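Local coordinates for regulation of enolase protein 1 (Saccharomyces cerevisiae, PDB 3O12) that acts in galactose metabolism through the GAL83 protein and may control the level of the enolase ENO1, at residues S81-Q86 and I102-D107; V87-S92 and D98-M103; A123-V128 and P171-A176; L150-E155 and L159-S164. All coordinates share one frame; numbering follows the deposited sequence.

Contact 1: residues S81-Q86 and I102-D107; sequences SAFTAQ and IMVRID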
loop_
_atom_site.group_PDB
_atom_site.type_symbol
_atom_site.label_atom_id
_atom_site.label_comp_id
_atom_site.label_asym_id
_atom_site.label_seq_id
_atom_site.Cartn_x
_atom_site.Cartn_y
_atom_site.Cartn_z
ATOM N N SER A 81 -11.878 -14.392 -3.097
ATOM C CA SER A 81 -11.140 -14.538 -4.355
ATOM C C SER A 81 -11.192 -13.320 -5.262
ATOM O O SER A 81 -10.520 -13.286 -6.304
ATOM C CB SER A 81 -11.625 -15.771 -5.117
ATOM O OG SER A 81 -12.993 -15.653 -5.444
ATOM N N ALA A 82 -11.993 -12.338 -4.878
ATOM C CA ALA A 82 -12.096 -11.072 -5.595
ATOM C C ALA A 82 -12.543 -10.012 -4.606
ATOM O O ALA A 82 -13.304 -10.302 -3.674
ATOM C CB ALA A 82 -13.097 -11.185 -6.716
ATOM N N PHE A 83 -12.086 -8.779 -4.792
ATOM C CA PHE A 83 -12.433 -7.721 -3.855
ATOM C C PHE A 83 -12.183 -6.337 -4.426
ATOM O O PHE A 83 -11.432 -6.187 -5.385
ATOM C CB PHE A 83 -11.612 -7.869 -2.560
ATOM C CG PHE A 83 -10.150 -7.555 -2.734
ATOM C CD1 PHE A 83 -9.678 -6.261 -2.591
ATOM C CD2 PHE A 83 -9.252 -8.557 -3.076
ATOM C CE1 PHE A 83 -8.336 -5.971 -2.778
ATOM C CE2 PHE A 83 -7.908 -8.283 -3.255
ATOM C CZ PHE A 83 -7.443 -6.995 -3.119
ATOM N N THR A 84 -12.816 -5.337 -3.812
ATOM C CA THR A 84 -12.437 -3.938 -3.951
ATOM C C THR A 84 -12.187 -3.384 -2.549
ATOM O O THR A 84 -13.002 -3.581 -1.632
ATOM C CB THR A 84 -13.525 -3.113 -4.652
ATOM O OG1 THR A 84 -13.659 -3.560 -6.007
ATOM C CG2 THR A 84 -13.159 -1.641 -4.652
ATOM N N ALA A 85 -11.052 -2.723 -2.372
ATOM C CA ALA A 85 -10.659 -2.142 -1.098
ATOM C C ALA A 85 -10.362 -0.671 -1.289
ATOM O O ALA A 85 -9.871 -0.253 -2.350
ATOM C CB ALA A 85 -9.426 -2.866 -0.539
ATOM N N GLN A 86 -10.637 0.126 -0.267
ATOM C CA GLN A 86 -10.382 1.557 -0.345
ATOM C C GLN A 86 -9.898 2.051 1.018
ATOM O O GLN A 86 -10.317 1.524 2.058
ATOM C CB GLN A 86 -11.677 2.246 -0.766
ATOM C CG GLN A 86 -11.648 3.737 -0.927
ATOM C CD GLN A 86 -12.963 4.229 -1.504
ATOM O OE1 GLN A 86 -13.404 3.764 -2.558
ATOM N NE2 GLN A 86 -13.605 5.160 -0.808
ATOM N N ILE A 102 -1.119 1.401 0.230
ATOM C CA ILE A 102 -1.829 0.139 0.380
ATOM C C ILE A 102 -0.998 -0.992 -0.208
ATOM O O ILE A 102 -0.198 -0.785 -1.122
ATOM C CB ILE A 102 -3.201 0.228 -0.326
ATOM C CG1 ILE A 102 -4.197 -0.793 0.249
ATOM C CG2 ILE A 102 -3.055 0.107 -1.851
ATOM C CD1 ILE A 102 -5.639 -0.578 -0.227
HETATM N N MSE A 103 -1.182 -2.191 0.316
HETATM C CA MSE A 103 -0.587 -3.404 -0.241
HETATM C C MSE A 103 -1.656 -4.471 -0.447
HETATM O O MSE A 103 -2.601 -4.591 0.349
HETATM C CB MSE A 103 0.545 -3.915 0.668
HETATM C CG MSE A 103 0.936 -5.394 0.471
HETATM SE SE MSE A 103 2.562 -5.851 1.470
HETATM C CE MSE A 103 3.851 -5.160 0.192
ATOM N N VAL A 104 -1.519 -5.229 -1.530
ATOM C CA VAL A 104 -2.231 -6.485 -1.729
ATOM C C VAL A 104 -1.161 -7.565 -1.721
ATOM O O VAL A 104 -0.157 -7.447 -2.427
ATOM C CB VAL A 104 -2.961 -6.518 -3.074
ATOM C CG1 VAL A 104 -3.640 -7.853 -3.304
ATOM C CG2 VAL A 104 -3.957 -5.363 -3.196
ATOM N N ARG A 105 -1.355 -8.616 -0.932
ATOM C CA ARG A 105 -0.329 -9.635 -0.774
ATOM C C ARG A 105 -0.930 -11.028 -0.829
ATOM O O ARG A 105 -1.969 -11.299 -0.201
ATOM C CB ARG A 105 0.384 -9.430 0.570
ATOM C CG ARG A 105 1.497 -10.426 0.894
ATOM C CD ARG A 105 2.174 -9.979 2.191
ATOM N NE ARG A 105 3.182 -10.910 2.698
ATOM C CZ ARG A 105 4.495 -10.720 2.609
ATOM N NH1 ARG A 105 4.981 -9.637 2.004
ATOM N NH2 ARG A 105 5.331 -11.608 3.127
ATOM N N ILE A 106 -0.265 -11.915 -1.568
ATOM C CA ILE A 106 -0.543 -13.350 -1.508
ATOM C C ILE A 106 0.511 -13.998 -0.610
ATOM O O ILE A 106 0.184 -14.722 0.330
ATOM C CB ILE A 106 -0.506 -13.975 -2.911
ATOM C CG1 ILE A 106 -1.610 -13.389 -3.802
ATOM C CG2 ILE A 106 -0.623 -15.505 -2.816
ATOM C CD1 ILE A 106 -1.516 -13.829 -5.263
ATOM N N ASP A 107 1.784 -13.736 -0.907
ATOM C CA ASP A 107 2.897 -14.222 -0.093
ATOM C C ASP A 107 4.114 -13.346 -0.355
ATOM O O ASP A 107 4.001 -12.329 -1.041
ATOM C CB ASP A 107 3.208 -15.700 -0.365
ATOM C CG ASP A 107 3.432 -16.006 -1.838
ATOM O OD1 ASP A 107 4.033 -15.179 -2.564
ATOM O OD2 ASP A 107 3.026 -17.105 -2.272
#
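Phe83 and Val104 project from facing strands and meet between them. The leading ring carbon, Phe83 CZ, lies 3.8 Å from Val104 CG2 and 3.9 Å from Val104 CG1, so the two methyls meet the edge of the ring near its plane. With CG held between its own backbone N and carbonyl carbon (chi1 70°), Phe83 leans along its strand until Ala85 N also lies at the ring edge. Next along, a short side chain faces a long one: Ala85 CB is 4.4 Å from Ile102 CD1, the end of an extended isoleucine branch. The two strands lie in facing layers of a beta-sandwich, strand 83-91 belonging to one antiparallel sheet and strand 102-105 to the other. Apolar residues suit all four places, and Val186, from the strand beside 102-105, touches each of them. Leu207 and Trp205 pack on the alanine from strand 199-208, while backbone bonds from Phe83 to Val154 and from Ala85 to Val152 fix the first strand in its sheet. Further out, Ile106 and Asp107 make a classic beta bulge opposite His110, whose ND1 is hydrogen-bonded to Asp107 OD1.

Contact 2: residues V87-S92 and D98-M103; sequences VRVQGS and DQAGIM. With SO4 (sulfate ion), chain B.
Val89 presses both of its methyls on the chain at Ala100 and Gly101, where the two sheets of the beta-sandwich come near each other. CG1, trans to the backbone N (chi1 -175°), reaches Ala100 CB at 4.1 Å, and CG2 rests 4.2 Å from Gly101 CA. Small residues suit this approach: the CA atoms of Val89 and Gly101 are 6.3 Å apart, a short distance for facing sheets. Glycine also suits the corner that the chain turns here, because its backbone torsions (phi 166°, psi -130°) are awkward for a residue with a CB. Past the corner the strands diverge, and larger side chains bridge the gap, Val87 CG1 meeting Ile102 CD1 at 4.1 Å, their ends overlapping alongside one another while pointing in opposite senses. Val200 and Phe148 close round Val89, while Ile102 also packs on Leu150 and Val152, so the packing round Val89 and Ile102 is apolar.

The other face of strand 83-91 is polar and looser. There Arg88 extends its full chain outward, past Gln90, whose NE2 lies above one guanidinium face, displaced toward its rim. Asp147 and Glu204 form salt bridges with the same group, which probably keeps it in place. A sulfate, probably from the crystallisation liquor, docks at the guanidinium edge: Arg88 NH1 donates to sulfate O3 at 3.0 Å, and Arg88 NH2 to sulfate O1 at 3.1 Å.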
loop_
_atom_site.group_PDB
_atom_site.type_symbol
_atom_site.label_atom_id
_atom_site.label_comp_id
_atom_site.label_asym_id
_atom_site.label_seq_id
_atom_site.Cartn_x
_atom_site.Cartn_y
_atom_site.Cartn_z
ATOM N N VAL A 87 -9.024 3.055 1.030
ATOM C CA VAL A 87 -8.486 3.595 2.279
ATOM C C VAL A 87 -8.009 5.026 2.086
ATOM O O VAL A 87 -7.603 5.414 0.981
ATOM C CB VAL A 87 -7.335 2.696 2.829
ATOM C CG1 VAL A 87 -6.066 2.818 1.967
ATOM C CG2 VAL A 87 -7.047 2.971 4.305
ATOM N N ARG A 88 -8.080 5.809 3.153
ATOM C CA ARG A 88 -7.531 7.159 3.182
ATOM C C ARG A 88 -6.177 7.113 3.881
ATOM O O ARG A 88 -6.015 6.437 4.907
ATOM C CB ARG A 88 -8.481 8.090 3.930
ATOM C CG ARG A 88 -8.101 9.565 3.864
ATOM C CD ARG A 88 -9.102 10.398 4.640
ATOM N NE ARG A 88 -8.831 11.826 4.505
ATOM C CZ ARG A 88 -9.585 12.767 5.062
ATOM N NH1 ARG A 88 -10.645 12.427 5.783
ATOM N NH2 ARG A 88 -9.284 14.047 4.893
ATOM N N VAL A 89 -5.212 7.840 3.331
ATOM C CA VAL A 89 -3.825 7.796 3.796
ATOM C C VAL A 89 -3.372 9.212 4.101
ATOM O O VAL A 89 -3.373 10.073 3.221
ATOM C CB VAL A 89 -2.883 7.210 2.719
ATOM C CG1 VAL A 89 -1.468 7.050 3.269
ATOM C CG2 VAL A 89 -3.403 5.876 2.223
ATOM N N GLN A 90 -3.005 9.456 5.354
ATOM C CA GLN A 90 -2.531 10.767 5.777
ATOM C C GLN A 90 -1.153 10.631 6.410
ATOM O O GLN A 90 -1.026 10.338 7.594
ATOM C CB GLN A 90 -3.527 11.406 6.747
ATOM C CG GLN A 90 -4.863 11.707 6.090
ATOM C CD GLN A 90 -5.892 12.243 7.057
ATOM O OE1 GLN A 90 -6.241 13.431 7.020
ATOM N NE2 GLN A 90 -6.368 11.385 7.945
ATOM N N GLY A 91 -0.123 10.849 5.609
ATOM C CA GLY A 91 1.242 10.664 6.061
ATOM C C GLY A 91 2.000 11.967 6.156
ATOM O O GLY A 91 1.652 12.957 5.507
ATOM N N SER A 92 3.044 11.960 6.978
ATOM C CA SER A 92 3.908 13.118 7.151
ATOM C C SER A 92 5.281 12.865 6.531
ATOM O O SER A 92 6.266 12.681 7.246
ATOM C CB SER A 92 4.058 13.419 8.641
ATOM O OG SER A 92 2.793 13.580 9.261
ATOM N N ASP A 98 10.716 7.477 1.991
ATOM C CA ASP A 98 9.511 7.411 2.819
ATOM C C ASP A 98 8.335 7.003 1.948
ATOM O O ASP A 98 8.119 7.595 0.895
ATOM C CB ASP A 98 9.191 8.767 3.443
ATOM C CG ASP A 98 10.073 9.094 4.627
ATOM O OD1 ASP A 98 11.073 8.378 4.855
ATOM O OD2 ASP A 98 9.756 10.077 5.329
ATOM N N GLN A 99 7.566 6.011 2.398
ATOM C CA GLN A 99 6.457 5.475 1.615
ATOM C C GLN A 99 5.262 5.137 2.496
ATOM O O GLN A 99 5.414 4.606 3.598
ATOM C CB GLN A 99 6.835 4.144 0.950
ATOM C CG GLN A 99 8.135 4.087 0.202
ATOM C CD GLN A 99 8.581 2.652 -0.021
ATOM O OE1 GLN A 99 7.756 1.744 -0.206
ATOM N NE2 GLN A 99 9.887 2.434 0.017
ATOM N N ALA A 100 4.070 5.384 1.977
ATOM C CA ALA A 100 2.863 4.869 2.607
ATOM C C ALA A 100 1.769 4.701 1.568
ATOM O O ALA A 100 1.746 5.397 0.543
ATOM C CB ALA A 100 2.412 5.780 3.742
ATOM N N GLY A 101 0.861 3.773 1.834
ATOM C CA GLY A 101 -0.239 3.521 0.930
ATOM C C GLY A 101 -0.925 2.219 1.255
ATOM O O GLY A 101 -1.302 1.968 2.405
ATOM N N ILE A 102 -1.119 1.401 0.230
ATOM C CA ILE A 102 -1.829 0.139 0.380
ATOM C C ILE A 102 -0.998 -0.992 -0.208
ATOM O O ILE A 102 -0.198 -0.785 -1.122
ATOM C CB ILE A 102 -3.201 0.228 -0.326
ATOM C CG1 ILE A 102 -4.197 -0.793 0.249
ATOM C CG2 ILE A 102 -3.055 0.107 -1.851
ATOM C CD1 ILE A 102 -5.639 -0.578 -0.227
HETATM N N MSE A 103 -1.182 -2.191 0.316
HETATM C CA MSE A 103 -0.587 -3.404 -0.241
HETATM C C MSE A 103 -1.656 -4.471 -0.447
HETATM O O MSE A 103 -2.601 -4.591 0.349
HETATM C CB MSE A 103 0.545 -3.915 0.668
HETATM C CG MSE A 103 0.936 -5.394 0.471
HETATM SE SE MSE A 103 2.562 -5.851 1.470
HETATM C CE MSE A 103 3.851 -5.160 0.192
HETATM S S SO4 B . -11.642 15.763 7.121
HETATM O O1 SO4 B . -11.508 16.036 5.693
HETATM O O2 SO4 B . -12.466 16.805 7.728
HETATM O O3 SO4 B . -12.279 14.463 7.317
HETATM O O4 SO4 B . -10.324 15.758 7.753
#

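Contact 3: residues A123-V128 and P171-A176; sequences AMLSSV and PLVRLA. With EDO (1,2-ethanediol), chain I; EDO (1,2-ethanediol), chain F.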
loop_
_atom_site.group_PDB
_atom_site.type_symbol
_atom_site.label_atom_id
_atom_site.label_comp_id
_atom_site.label_asym_id
_atom_site.label_seq_id
_atom_site.Cartn_x
_atom_site.Cartn_y
_atom_site.Cartn_z
ATOM N N ALA A 123 7.424 14.199 -4.093
ATOM C CA ALA A 123 6.448 13.197 -3.678
ATOM C C ALA A 123 5.931 12.533 -4.947
ATOM O O ALA A 123 5.385 13.198 -5.839
ATOM C CB ALA A 123 5.316 13.834 -2.915
HETATM N N MSE A 124 6.148 11.231 -5.039
HETATM C CA MSE A 124 5.809 10.468 -6.228
HETATM C C MSE A 124 4.640 9.546 -5.950
HETATM O O MSE A 124 4.577 8.932 -4.892
HETATM C CB MSE A 124 7.000 9.607 -6.632
HETATM C CG MSE A 124 8.263 10.398 -6.864
HETATM SE SE MSE A 124 8.257 11.259 -8.606
HETATM C CE MSE A 124 8.813 9.754 -9.691
ATOM N N LEU A 125 3.712 9.463 -6.895
ATOM C CA LEU A 125 2.739 8.381 -6.888
ATOM C C LEU A 125 3.421 7.189 -7.534
ATOM O O LEU A 125 3.858 7.241 -8.682
ATOM C CB LEU A 125 1.471 8.764 -7.652
ATOM C CG LEU A 125 0.317 7.756 -7.532
ATOM C CD1 LEU A 125 -0.124 7.605 -6.095
ATOM C CD2 LEU A 125 -0.852 8.166 -8.414
ATOM N N SER A 126 3.504 6.109 -6.778
ATOM C CA SER A 126 4.342 4.978 -7.129
ATOM C C SER A 126 3.590 3.682 -6.915
ATOM O O SER A 126 2.753 3.570 -6.014
ATOM C CB SER A 126 5.584 5.002 -6.239
ATOM O OG SER A 126 6.387 3.856 -6.418
ATOM N N SER A 127 3.877 2.689 -7.740
ATOM C CA SER A 127 3.385 1.345 -7.498
ATOM C C SER A 127 4.442 0.328 -7.857
ATOM O O SER A 127 5.235 0.547 -8.778
ATOM C CB SER A 127 2.078 1.060 -8.246
ATOM O OG SER A 127 2.236 1.157 -9.638
ATOM N N VAL A 128 4.466 -0.771 -7.114
ATOM C CA VAL A 128 5.385 -1.866 -7.374
ATOM C C VAL A 128 4.588 -3.153 -7.403
ATOM O O VAL A 128 3.962 -3.518 -6.406
ATOM C CB VAL A 128 6.477 -1.971 -6.306
ATOM C CG1 VAL A 128 7.416 -3.160 -6.612
ATOM C CG2 VAL A 128 7.278 -0.678 -6.227
ATOM N N PRO A 171 -9.003 8.537 -10.881
ATOM C CA PRO A 171 -8.156 8.191 -12.027
ATOM C C PRO A 171 -7.400 6.875 -11.843
ATOM O O PRO A 171 -6.984 6.516 -10.735
ATOM C CB PRO A 171 -7.164 9.359 -12.110
ATOM C CG PRO A 171 -7.303 10.108 -10.841
ATOM C CD PRO A 171 -8.696 9.873 -10.347
ATOM N N LEU A 172 -7.219 6.167 -12.953
ATOM C CA LEU A 172 -6.444 4.935 -12.983
ATOM C C LEU A 172 -4.962 5.208 -12.785
ATOM O O LEU A 172 -4.408 6.170 -13.350
ATOM C CB LEU A 172 -6.649 4.226 -14.319
ATOM C CG LEU A 172 -5.854 2.932 -14.499
ATOM C CD1 LEU A 172 -6.539 1.806 -13.745
ATOM C CD2 LEU A 172 -5.688 2.577 -15.984
ATOM N N VAL A 173 -4.322 4.350 -12.007
ATOM C CA VAL A 173 -2.889 4.404 -11.738
ATOM C C VAL A 173 -2.223 3.211 -12.430
ATOM O O VAL A 173 -1.164 3.336 -13.058
ATOM C CB VAL A 173 -2.622 4.307 -10.206
ATOM C CG1 VAL A 173 -1.132 4.157 -9.902
ATOM C CG2 VAL A 173 -3.197 5.504 -9.481
ATOM N N ARG A 174 -2.843 2.046 -12.321
ATOM C CA ARG A 174 -2.255 0.826 -12.849
ATOM C C ARG A 174 -3.288 -0.250 -13.118
ATOM O O ARG A 174 -4.255 -0.395 -12.368
ATOM C CB ARG A 174 -1.191 0.304 -11.896
ATOM C CG ARG A 174 -0.294 -0.752 -12.519
ATOM C CD ARG A 174 1.037 -0.751 -11.839
ATOM N NE ARG A 174 1.975 -1.709 -12.417
ATOM C CZ ARG A 174 3.222 -1.833 -11.984
ATOM N NH1 ARG A 174 3.643 -1.050 -10.998
ATOM N NH2 ARG A 174 4.035 -2.724 -12.527
ATOM N N LEU A 175 -3.074 -1.007 -14.185
ATOM C CA LEU A 175 -3.950 -2.106 -14.577
ATOM C C LEU A 175 -3.046 -3.232 -15.048
ATOM O O LEU A 175 -2.317 -3.079 -16.039
ATOM C CB LEU A 175 -4.887 -1.666 -15.703
ATOM C CG LEU A 175 -5.838 -2.699 -16.325
ATOM C CD1 LEU A 175 -6.946 -3.058 -15.365
ATOM C CD2 LEU A 175 -6.417 -2.178 -17.632
ATOM N N ALA A 176 -3.075 -4.357 -14.350
ATOM C CA ALA A 176 -2.075 -5.392 -14.587
ATOM C C ALA A 176 -2.561 -6.776 -14.242
ATOM O O ALA A 176 -3.474 -6.926 -13.442
ATOM C CB ALA A 176 -0.847 -5.090 -13.761
HETATM C C1 EDO I . 2.176 5.831 -11.070
HETATM O O1 EDO I . 1.929 5.611 -12.463
HETATM C C2 EDO I . 2.769 4.567 -10.460
HETATM O O2 EDO I . 2.052 3.426 -10.938
HETATM C C1 EDO F . 4.554 2.335 -2.822
HETATM O O1 EDO F . 4.632 3.732 -2.501
HETATM C C2 EDO F . 5.102 2.070 -4.221
HETATM O O2 EDO F . 6.495 2.381 -4.237
#
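The backbones carrying Ser127 and Arg174 run nearly parallel, 13° apart, yet their axes come no closer than 8.2 Å. That spacing is too wide for backbone pairing: the strands belong to the two facing sheets of the beta-sandwich, and 172-176 lies on an outermost strand of its sheet. Side chains therefore make the join. A classic bulge, in which Val173 and Arg174 both stand opposite Ile161, lets these neighbours point together at 123-128. Val173 CG2 meets Leu125 CD2 tip to tip at 3.7 Å, two branched apolar groups closing one end of the gap, with Val163 against both. Arg174 spans the rest with a chain extended from CG to NE. Its NH1 donates to Ser127 OG at 2.9 Å, nearly straight (165°), with the oxygen in the guanidinium plane; NH2 is hydrogen-bonded to Asp135 O. A serine is small enough to fit beside the arginine and still offer an acceptor at the guanidinium edge. Ser126 points the opposite way, where Trp136 NE1 and an ethanediol, probably from the crystallisation liquor, bind its OG. Placed between its backbone N and carbonyl carbon (chi1 62°), Ser127 OG also shares a hydrogen bond with O2 of another ethanediol, 2.6 Å away.

Contact 4: residues L150-E155 and L159-S164; sequences LRVTVE and LRIQVS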
loop_
_atom_site.group_PDB
_atom_site.type_symbol
_atom_site.label_atom_id
_atom_site.label_comp_id
_atom_site.label_asym_id
_atom_site.label_seq_id
_atom_site.Cartn_x
_atom_site.Cartn_y
_atom_site.Cartn_z
ATOM N N LEU A 150 -6.785 5.652 -1.881
ATOM C CA LEU A 150 -6.503 4.608 -2.862
ATOM C C LEU A 150 -7.656 3.647 -2.937
ATOM O O LEU A 150 -8.294 3.350 -1.927
ATOM C CB LEU A 150 -5.251 3.816 -2.488
ATOM C CG LEU A 150 -3.958 4.613 -2.592
ATOM C CD1 LEU A 150 -2.834 3.932 -1.821
ATOM C CD2 LEU A 150 -3.562 4.849 -4.065
ATOM N N ARG A 151 -7.910 3.128 -4.129
ATOM C CA ARG A 151 -8.900 2.090 -4.338
ATOM C C ARG A 151 -8.251 1.022 -5.190
ATOM O O ARG A 151 -7.682 1.302 -6.249
ATOM C CB ARG A 151 -10.150 2.642 -5.029
ATOM C CG ARG A 151 -11.189 1.583 -5.367
ATOM C CD ARG A 151 -12.354 2.188 -6.127
ATOM N NE ARG A 151 -13.156 3.048 -5.268
ATOM C CZ ARG A 151 -14.153 3.819 -5.695
ATOM N NH1 ARG A 151 -14.464 3.851 -6.984
ATOM N NH2 ARG A 151 -14.840 4.549 -4.830
ATOM N N VAL A 152 -8.316 -0.213 -4.731
ATOM C CA VAL A 152 -7.730 -1.331 -5.456
ATOM C C VAL A 152 -8.755 -2.431 -5.653
ATOM O O VAL A 152 -9.475 -2.795 -4.707
ATOM C CB VAL A 152 -6.520 -1.893 -4.709
ATOM C CG1 VAL A 152 -5.933 -3.079 -5.466
ATOM C CG2 VAL A 152 -5.472 -0.805 -4.518
ATOM N N THR A 153 -8.834 -2.959 -6.869
ATOM C CA THR A 153 -9.736 -4.048 -7.201
ATOM C C THR A 153 -8.935 -5.200 -7.780
ATOM O O THR A 153 -8.108 -4.997 -8.676
ATOM C CB THR A 153 -10.785 -3.600 -8.221
ATOM O OG1 THR A 153 -11.539 -2.512 -7.667
ATOM C CG2 THR A 153 -11.725 -4.739 -8.569
ATOM N N VAL A 154 -9.152 -6.402 -7.264
ATOM C CA VAL A 154 -8.577 -7.606 -7.848
ATOM C C VAL A 154 -9.703 -8.569 -8.163
ATOM O O VAL A 154 -10.506 -8.907 -7.288
ATOM C CB VAL A 154 -7.585 -8.305 -6.896
ATOM C CG1 VAL A 154 -7.144 -9.637 -7.497
ATOM C CG2 VAL A 154 -6.379 -7.415 -6.632
ATOM N N GLU A 155 -9.770 -9.013 -9.411
ATOM C CA GLU A 155 -10.818 -9.914 -9.848
ATOM C C GLU A 155 -10.367 -10.571 -11.136
ATOM O O GLU A 155 -9.802 -9.908 -12.019
ATOM C CB GLU A 155 -12.117 -9.140 -10.086
ATOM C CG GLU A 155 -13.309 -10.001 -10.470
ATOM C CD GLU A 155 -14.584 -9.179 -10.644
ATOM O OE1 GLU A 155 -14.479 -7.966 -10.924
ATOM O OE2 GLU A 155 -15.683 -9.755 -10.510
ATOM N N LEU A 159 -5.497 -6.828 -11.520
ATOM C CA LEU A 159 -5.478 -5.814 -10.483
ATOM C C LEU A 159 -5.609 -4.419 -11.088
ATOM O O LEU A 159 -4.960 -4.096 -12.084
ATOM C CB LEU A 159 -4.195 -5.935 -9.653
ATOM C CG LEU A 159 -4.049 -5.036 -8.421
ATOM C CD1 LEU A 159 -3.166 -5.705 -7.359
ATOM C CD2 LEU A 159 -3.501 -3.683 -8.822
ATOM N N ARG A 160 -6.466 -3.590 -10.499
ATOM C CA ARG A 160 -6.623 -2.195 -10.911
ATOM C C ARG A 160 -6.418 -1.297 -9.705
ATOM O O ARG A 160 -7.028 -1.522 -8.655
ATOM C CB ARG A 160 -8.024 -1.950 -11.464
ATOM C CG ARG A 160 -8.280 -2.525 -12.822
ATOM C CD ARG A 160 -9.699 -2.229 -13.288
ATOM N NE ARG A 160 -10.589 -3.362 -13.052
ATOM C CZ ARG A 160 -11.693 -3.319 -12.314
ATOM N NH1 ARG A 160 -12.064 -2.189 -11.725
ATOM N NH2 ARG A 160 -12.430 -4.412 -12.168
ATOM N N ILE A 161 -5.571 -0.291 -9.832
ATOM C CA ILE A 161 -5.348 0.698 -8.782
ATOM C C ILE A 161 -5.844 2.047 -9.244
ATOM O O ILE A 161 -5.513 2.480 -10.354
ATOM C CB ILE A 161 -3.847 0.906 -8.523
ATOM C CG1 ILE A 161 -3.152 -0.411 -8.227
ATOM C CG2 ILE A 161 -3.637 1.902 -7.383
ATOM C CD1 ILE A 161 -1.656 -0.260 -8.099
ATOM N N GLN A 162 -6.618 2.723 -8.397
ATOM C CA GLN A 162 -7.052 4.089 -8.645
ATOM C C GLN A 162 -6.665 4.959 -7.455
ATOM O O GLN A 162 -6.527 4.468 -6.321
ATOM C CB GLN A 162 -8.566 4.143 -8.838
ATOM C CG GLN A 162 -9.071 3.365 -10.040
ATOM C CD GLN A 162 -10.573 3.188 -10.011
ATOM O OE1 GLN A 162 -11.331 4.075 -10.416
ATOM N NE2 GLN A 162 -11.015 2.041 -9.529
ATOM N N VAL A 163 -6.493 6.253 -7.705
ATOM C CA VAL A 163 -6.138 7.198 -6.658
ATOM C C VAL A 163 -7.140 8.344 -6.681
ATOM O O VAL A 163 -7.755 8.611 -7.715
ATOM C CB VAL A 163 -4.692 7.723 -6.859
ATOM C CG1 VAL A 163 -4.584 8.534 -8.155
ATOM C CG2 VAL A 163 -4.239 8.561 -5.686
ATOM N N SER A 164 -7.319 9.015 -5.550
ATOM C CA SER A 164 -8.205 10.176 -5.526
ATOM C C SER A 164 -7.736 11.235 -4.541
ATOM O O SER A 164 -7.229 10.915 -3.469
ATOM C CB SER A 164 -9.630 9.742 -5.182
ATOM O OG SER A 164 -10.509 10.861 -5.190
HETATM O O HOH W 1 -9.890 -0.156 -8.326
#
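Over one face of the Arg160 guanidinium lies the methyl of Thr153, with CG2 3.7 Å from Arg160 NH2; at the edge, near the plane, Glu155 OE1 stands 4.3 Å from that NH2, too far for a salt bridge though the attraction may help orient the group. A bend at chi3 (-98°) folds the arginine over the threonine. Next along the same side of the sheet, Arg151 and Gln162 lie alongside each other, while the Arg151 guanidinium binds Gln86 OE1 and makes a cation-pi interaction with Trp170. Thr153 OG1 is hydrogen-bonded to Thr84 and to a water 3.0 Å away, which donates to Arg160 O; that carbonyl also accepts from Thr153 N at 2.9 Å. Arg151, Arg160 and Gln162, partly exposed, suit this side because their long chains can carry polar ends outward. The other is apolar and buried: Leu159 CD1 touches Val154 CG2 at 3.7 Å, and Leu150 CD2 meets Val163 CG2 at 4.1 Å. Between the faces, Arg151 pairs with Gln162 and Thr153 with Arg160 through two backbone bonds each. This is a regular antiparallel beta hairpin, with one apolar face turned to the facing sheet and one polar face turned away, as in a beta-sandwich.

Contact 4 lies within one sheet; contacts 1, 2 and 3 join that sheet to the one facing it. Contacts 1 and 2 follow each other along strand 83-91 and share Ile102, with centres about 15 Å apart. The hairpin of contact 4 borders both: its strand 148-155 pairs with 83-91, and its strand 158-164 pairs with 172-177, which carries contact 3. Centre to centre, contact 4 is about 9 Å from contacts 1 and 3 and about 14 Å from contact 2. Along the chain, contacts 1 and 2 close first, and contact 4 is nested inside the loop closed by contact 3. Together they tie the layers of a single all-beta domain from its middle to an outermost strand.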